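Local coordinates for protein flavin-dependent thymidylate synthase (Thermus thermophilus, PDB 6J61) that probably converts dUMP to dTMP by reductive methylation, using bound FAD, NADPH and methylenetetrahydrofolate, and works as a homotetramer, at residues Y103-E106 with A107-K110; E202-K205 with E206-L210. All blocks are in the same frame, centred on the assembly; numbering follows the deposited sequence.

Interaction 1: residues Y103-E106 with A107-K110; sequences YEPE and AFRK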
loop_
_atom_site.group_PDB
_atom_site.type_symbol
_atom_site.label_atom_id
_atom_site.label_comp_id
_atom_site.label_asym_id
_atom_site.label_seq_id
_atom_site.Cartn_x
_atom_site.Cartn_y
_atom_site.Cartn_z
ATOM N N TYR A 103 -8.070 29.885 8.362
ATOM C CA TYR A 103 -8.550 30.078 7.011
ATOM C C TYR A 103 -9.884 30.823 7.030
ATOM O O TYR A 103 -10.903 30.286 7.468
ATOM C CB TYR A 103 -8.746 28.735 6.320
ATOM C CG TYR A 103 -9.711 28.803 5.170
ATOM C CD1 TYR A 103 -9.449 29.620 4.066
ATOM C CD2 TYR A 103 -10.887 28.056 5.180
ATOM C CE1 TYR A 103 -10.331 29.691 2.995
ATOM C CE2 TYR A 103 -11.785 28.119 4.114
ATOM C CZ TYR A 103 -11.498 28.936 3.021
ATOM O OH TYR A 103 -12.361 28.977 1.946
ATOM N N GLU A 104 -9.877 32.063 6.557
ATOM C CA GLU A 104 -11.104 32.828 6.513
ATOM C C GLU A 104 -11.526 32.892 5.051
ATOM O O GLU A 104 -10.870 33.512 4.224
ATOM C CB GLU A 104 -10.879 34.217 7.121
ATOM C CG GLU A 104 -10.488 34.150 8.597
ATOM C CD GLU A 104 -10.463 35.516 9.283
ATOM O OE1 GLU A 104 -11.486 36.234 9.221
ATOM O OE2 GLU A 104 -9.427 35.864 9.898
ATOM N N PRO A 105 -12.630 32.220 4.715
ATOM C CA PRO A 105 -13.139 32.190 3.346
ATOM C C PRO A 105 -13.385 33.564 2.743
ATOM O O PRO A 105 -13.594 34.543 3.454
ATOM C CB PRO A 105 -14.422 31.381 3.478
ATOM C CG PRO A 105 -14.891 31.731 4.850
ATOM C CD PRO A 105 -13.617 31.657 5.648
ATOM N N GLU A 106 -13.337 33.618 1.417
ATOM C CA GLU A 106 -13.580 34.846 0.674
ATOM C C GLU A 106 -15.055 35.106 0.929
ATOM O O GLU A 106 -15.474 36.230 1.179
ATOM C CB GLU A 106 -13.360 34.597 -0.815
ATOM C CG GLU A 106 -12.915 35.803 -1.607
ATOM C CD GLU A 106 -11.413 35.999 -1.570
ATOM O OE1 GLU A 106 -10.855 36.066 -0.456
ATOM O OE2 GLU A 106 -10.794 36.089 -2.655
ATOM N N ALA A 107 -15.830 34.027 0.875
ATOM C CA ALA A 107 -17.268 34.075 1.096
ATOM C C ALA A 107 -17.800 32.666 1.349
ATOM O O ALA A 107 -17.256 31.688 0.840
ATOM C CB ALA A 107 -17.957 34.684 -0.115
ATOM N N PHE A 108 -18.857 32.563 2.145
ATOM C CA PHE A 108 -19.456 31.268 2.445
ATOM C C PHE A 108 -20.336 30.853 1.289
ATOM O O PHE A 108 -20.869 31.700 0.579
ATOM C CB PHE A 108 -20.308 31.344 3.713
ATOM C CG PHE A 108 -19.515 31.287 4.982
ATOM C CD1 PHE A 108 -18.921 30.103 5.388
ATOM C CD2 PHE A 108 -19.365 32.414 5.775
ATOM C CE1 PHE A 108 -18.192 30.042 6.567
ATOM C CE2 PHE A 108 -18.639 32.360 6.952
ATOM C CZ PHE A 108 -18.051 31.171 7.349
ATOM N N ARG A 109 -20.490 29.547 1.107
ATOM C CA ARG A 109 -21.319 29.029 0.030
ATOM C C ARG A 109 -22.643 28.515 0.568
ATOM O O ARG A 109 -22.720 28.002 1.684
ATOM C CB ARG A 109 -20.587 27.914 -0.713
ATOM C CG ARG A 109 -19.197 28.313 -1.142
ATOM C CD ARG A 109 -18.523 27.222 -1.948
ATOM N NE ARG A 109 -17.083 27.287 -1.752
ATOM C CZ ARG A 109 -16.429 26.598 -0.827
ATOM N NH1 ARG A 109 -17.088 25.776 -0.023
ATOM N NH2 ARG A 109 -15.123 26.757 -0.690
ATOM N N LYS A 110 -23.684 28.651 -0.244
ATOM C CA LYS A 110 -25.014 28.230 0.145
ATOM C C LYS A 110 -25.226 26.717 0.021
ATOM O O LYS A 110 -24.554 26.051 -0.769
ATOM C CB LYS A 110 -26.046 28.997 -0.694
ATOM C CG LYS A 110 -27.496 28.639 -0.387
ATOM C CD LYS A 110 -28.484 29.565 -1.089
ATOM C CE LYS A 110 -29.878 28.934 -1.146
ATOM N NZ LYS A 110 -30.355 28.452 0.185
#
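P105 and F108 make the main side-chain contact in this run of chain, and it is a CH-pi contact. The pyrrolidine CG sits over one face of the phenyl ring, 4.1 Å from the ring centroid and 14° off the ring normal. It lies toward the rim of the ring, and the atom CZ of F108 is 4.1 Å from P105 CG. F108 holds CG beside its backbone N and opposite its carbonyl carbon (chi1 -80°). This torsion swings the ring back toward P105, although the CB of F108 starts out away from it. L132 of helix 132-148 touches both residues.

The backbone brings the two rings together. P105, A107 and F108 are extended, while E106 alone has helical angles. The CA atoms of P105 and F108 are therefore only 6.5 Å apart, close to a type VIII beta turn. The turn belongs to the long loop between strand 87-90 and helix 132-148 of the ThyX fold. It runs along a subunit interface: M155 and V151 of a second subunit pack on P105 and F108 respectively. P105 also touches the turn itself, with its CB 3.9 Å from A107 O. The proline N, at another corner of the pyrrolidine ring, lies 3.8 Å above the Y103 ring plane, near the rim.

The polar ends are Y103 and R109. Y103 OH stands 4.4 Å from R109 NH2 and approaches the guanidinium obliquely, too far for a bond. Both groups turn to the same carboxylate, E192 of helix 191-207. R109 NH2 makes a salt bridge to E192 OE2, and Y103 OH gives a weak hydrogen bond to that oxygen. R109 NH1 reaches E154 of the second subunit in a further salt bridge.

Interaction 2: residues E202-K205 with E206-L210; sequences EIVK and ERVPL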
loop_
_atom_site.group_PDB
_atom_site.type_symbol
_atom_site.label_atom_id
_atom_site.label_comp_id
_atom_site.label_asym_id
_atom_site.label_seq_id
_atom_site.Cartn_x
_atom_site.Cartn_y
_atom_site.Cartn_z
ATOM N N GLU A 202 -0.531 22.725 -11.735
ATOM C CA GLU A 202 0.308 23.697 -12.412
ATOM C C GLU A 202 1.782 23.298 -12.334
ATOM O O GLU A 202 2.494 23.313 -13.339
ATOM C CB GLU A 202 0.119 25.080 -11.796
ATOM C CG GLU A 202 0.346 26.199 -12.778
ATOM C CD GLU A 202 -0.627 26.141 -13.946
ATOM O OE1 GLU A 202 -1.853 26.264 -13.708
ATOM O OE2 GLU A 202 -0.162 25.964 -15.097
ATOM N N ILE A 203 2.240 22.924 -11.145
ATOM C CA ILE A 203 3.633 22.544 -10.990
ATOM C C ILE A 203 3.967 21.306 -11.799
ATOM O O ILE A 203 5.031 21.229 -12.399
ATOM C CB ILE A 203 3.995 22.289 -9.512
ATOM C CG1 ILE A 203 3.731 23.541 -8.690
ATOM C CG2 ILE A 203 5.462 21.929 -9.390
ATOM C CD1 ILE A 203 3.940 23.332 -7.215
ATOM N N VAL A 204 3.061 20.337 -11.828
ATOM C CA VAL A 204 3.316 19.112 -12.575
ATOM C C VAL A 204 3.333 19.381 -14.083
ATOM O O VAL A 204 4.177 18.845 -14.809
ATOM C CB VAL A 204 2.265 18.015 -12.213
ATOM C CG1 VAL A 204 2.423 16.795 -13.103
ATOM C CG2 VAL A 204 2.448 17.599 -10.763
ATOM N N LYS A 205 2.419 20.227 -14.545
ATOM C CA LYS A 205 2.349 20.567 -15.964
ATOM C C LYS A 205 3.682 21.124 -16.481
ATOM O O LYS A 205 4.126 20.764 -17.569
ATOM C CB LYS A 205 1.232 21.574 -16.205
ATOM C CG LYS A 205 1.041 21.943 -17.657
ATOM C CD LYS A 205 -0.152 22.886 -17.819
ATOM C CE LYS A 205 -0.367 23.300 -19.275
ATOM N NZ LYS A 205 -1.611 24.119 -19.447
ATOM N N GLU A 206 4.324 21.989 -15.704
ATOM C CA GLU A 206 5.612 22.542 -16.117
ATOM C C GLU A 206 6.758 21.532 -16.016
ATOM O O GLU A 206 7.630 21.504 -16.876
ATOM C CB GLU A 206 5.965 23.780 -15.284
ATOM C CG GLU A 206 5.631 25.124 -15.957
ATOM C CD GLU A 206 6.619 25.514 -17.067
ATOM O OE1 GLU A 206 7.811 25.749 -16.761
ATOM O OE2 GLU A 206 6.204 25.592 -18.245
ATOM N N ARG A 207 6.738 20.691 -14.982
ATOM C CA ARG A 207 7.802 19.708 -14.755
ATOM C C ARG A 207 7.775 18.434 -15.611
ATOM O O ARG A 207 8.826 17.943 -16.000
ATOM C CB ARG A 207 7.837 19.325 -13.278
ATOM C CG ARG A 207 7.553 20.475 -12.333
ATOM C CD ARG A 207 8.576 21.583 -12.405
ATOM N NE ARG A 207 9.890 21.111 -11.994
ATOM C CZ ARG A 207 10.846 21.901 -11.515
ATOM N NH1 ARG A 207 10.633 23.207 -11.386
ATOM N NH2 ARG A 207 12.016 21.389 -11.162
ATOM N N VAL A 208 6.595 17.871 -15.868
ATOM C CA VAL A 208 6.504 16.685 -16.722
ATOM C C VAL A 208 5.459 16.932 -17.813
ATOM O O VAL A 208 4.459 16.219 -17.915
ATOM C CB VAL A 208 6.149 15.398 -15.928
ATOM C CG1 VAL A 208 7.381 14.888 -15.232
ATOM C CG2 VAL A 208 5.036 15.669 -14.904
ATOM N N PRO A 209 5.697 17.952 -18.661
ATOM C CA PRO A 209 4.787 18.323 -19.754
ATOM C C PRO A 209 4.286 17.206 -20.681
ATOM O O PRO A 209 3.125 17.221 -21.089
ATOM C CB PRO A 209 5.560 19.425 -20.492
ATOM C CG PRO A 209 7.001 19.123 -20.179
ATOM C CD PRO A 209 6.934 18.759 -18.722
ATOM N N LEU A 210 5.130 16.242 -21.024
ATOM C CA LEU A 210 4.635 15.178 -21.893
ATOM C C LEU A 210 3.624 14.322 -21.131
ATOM O O LEU A 210 2.488 14.140 -21.573
ATOM C CB LEU A 210 5.781 14.304 -22.421
ATOM C CG LEU A 210 6.792 14.982 -23.353
ATOM C CD1 LEU A 210 7.694 13.923 -23.972
ATOM C CD2 LEU A 210 6.064 15.766 -24.442
#
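V208 N gives V204 O a short, almost straight hydrogen bond of 2.8 Å, with an N-H...O angle of 175°. The donor comes in nearly along the C=O axis. E206 N bonds to E202 O at 3.3 Å, a longer link, with the donor tilted 23° from the carbonyl plane. R207 N is paired with I203 O at 3.1 Å, but the position of that oxygen is less certain. These three bonds are the last i to i+4 steps of helix 191-207.

P209 interrupts the series. Its N carries no hydrogen, so K205 O gains no bond from it at 3.4 Å. The ring atom P209 CB packs 3.5 Å from K205 O instead.

The packing outside the backbone is mostly apolar. V204 CG1, anti to its backbone N (chi1 173°), meets V208 CG2 at 3.4 Å, a tight approach. V208 CG2 sits between that residue's backbone N and carbonyl carbon, a position that also puts it 3.3 Å from V204 O. Both side chains reach L174 of helix 174-184, and V204 also touches L177. I203 CG2 runs alongside R207 CG at 3.9 Å, but the place of R207 CG is doubtful because it crowds I203 O. I203 rests on F68 and R207 on F66, both of strand 65-73. The R207 chain bends at chi2 and again at chi3, and its NE makes a hydrogen bond to Q20 OE1.

V208 is the first residue to leave helical geometry. D24 OD2 accepts the L210 N-H in the first turn of helix 209-220. The arrangement is a helix end followed at once by a second helix, with V208 as N-cap and P209 at its first position, where no backbone N-H is needed.

In the fold
Helix 191-207 connects the two regions. W191 and E192, at its start, meet Y103 and R109 of interaction 1, while interaction 2 is its end. The contacts do not touch: their centres are 30 Å apart and their nearest atoms about 17 Å. Interaction 1 is at the surface of the chain against a second subunit. Interaction 2 is nearer the chain centre, and no other chain reaches it. Interaction 2 lies close to a predicted ligand residue, interaction 1 less so. The V208 side chain is about 4 Å from that of L174, predicted to bind FAD. The R109 side chain is about 9 Å from that of Q79, a predicted dUMP residue.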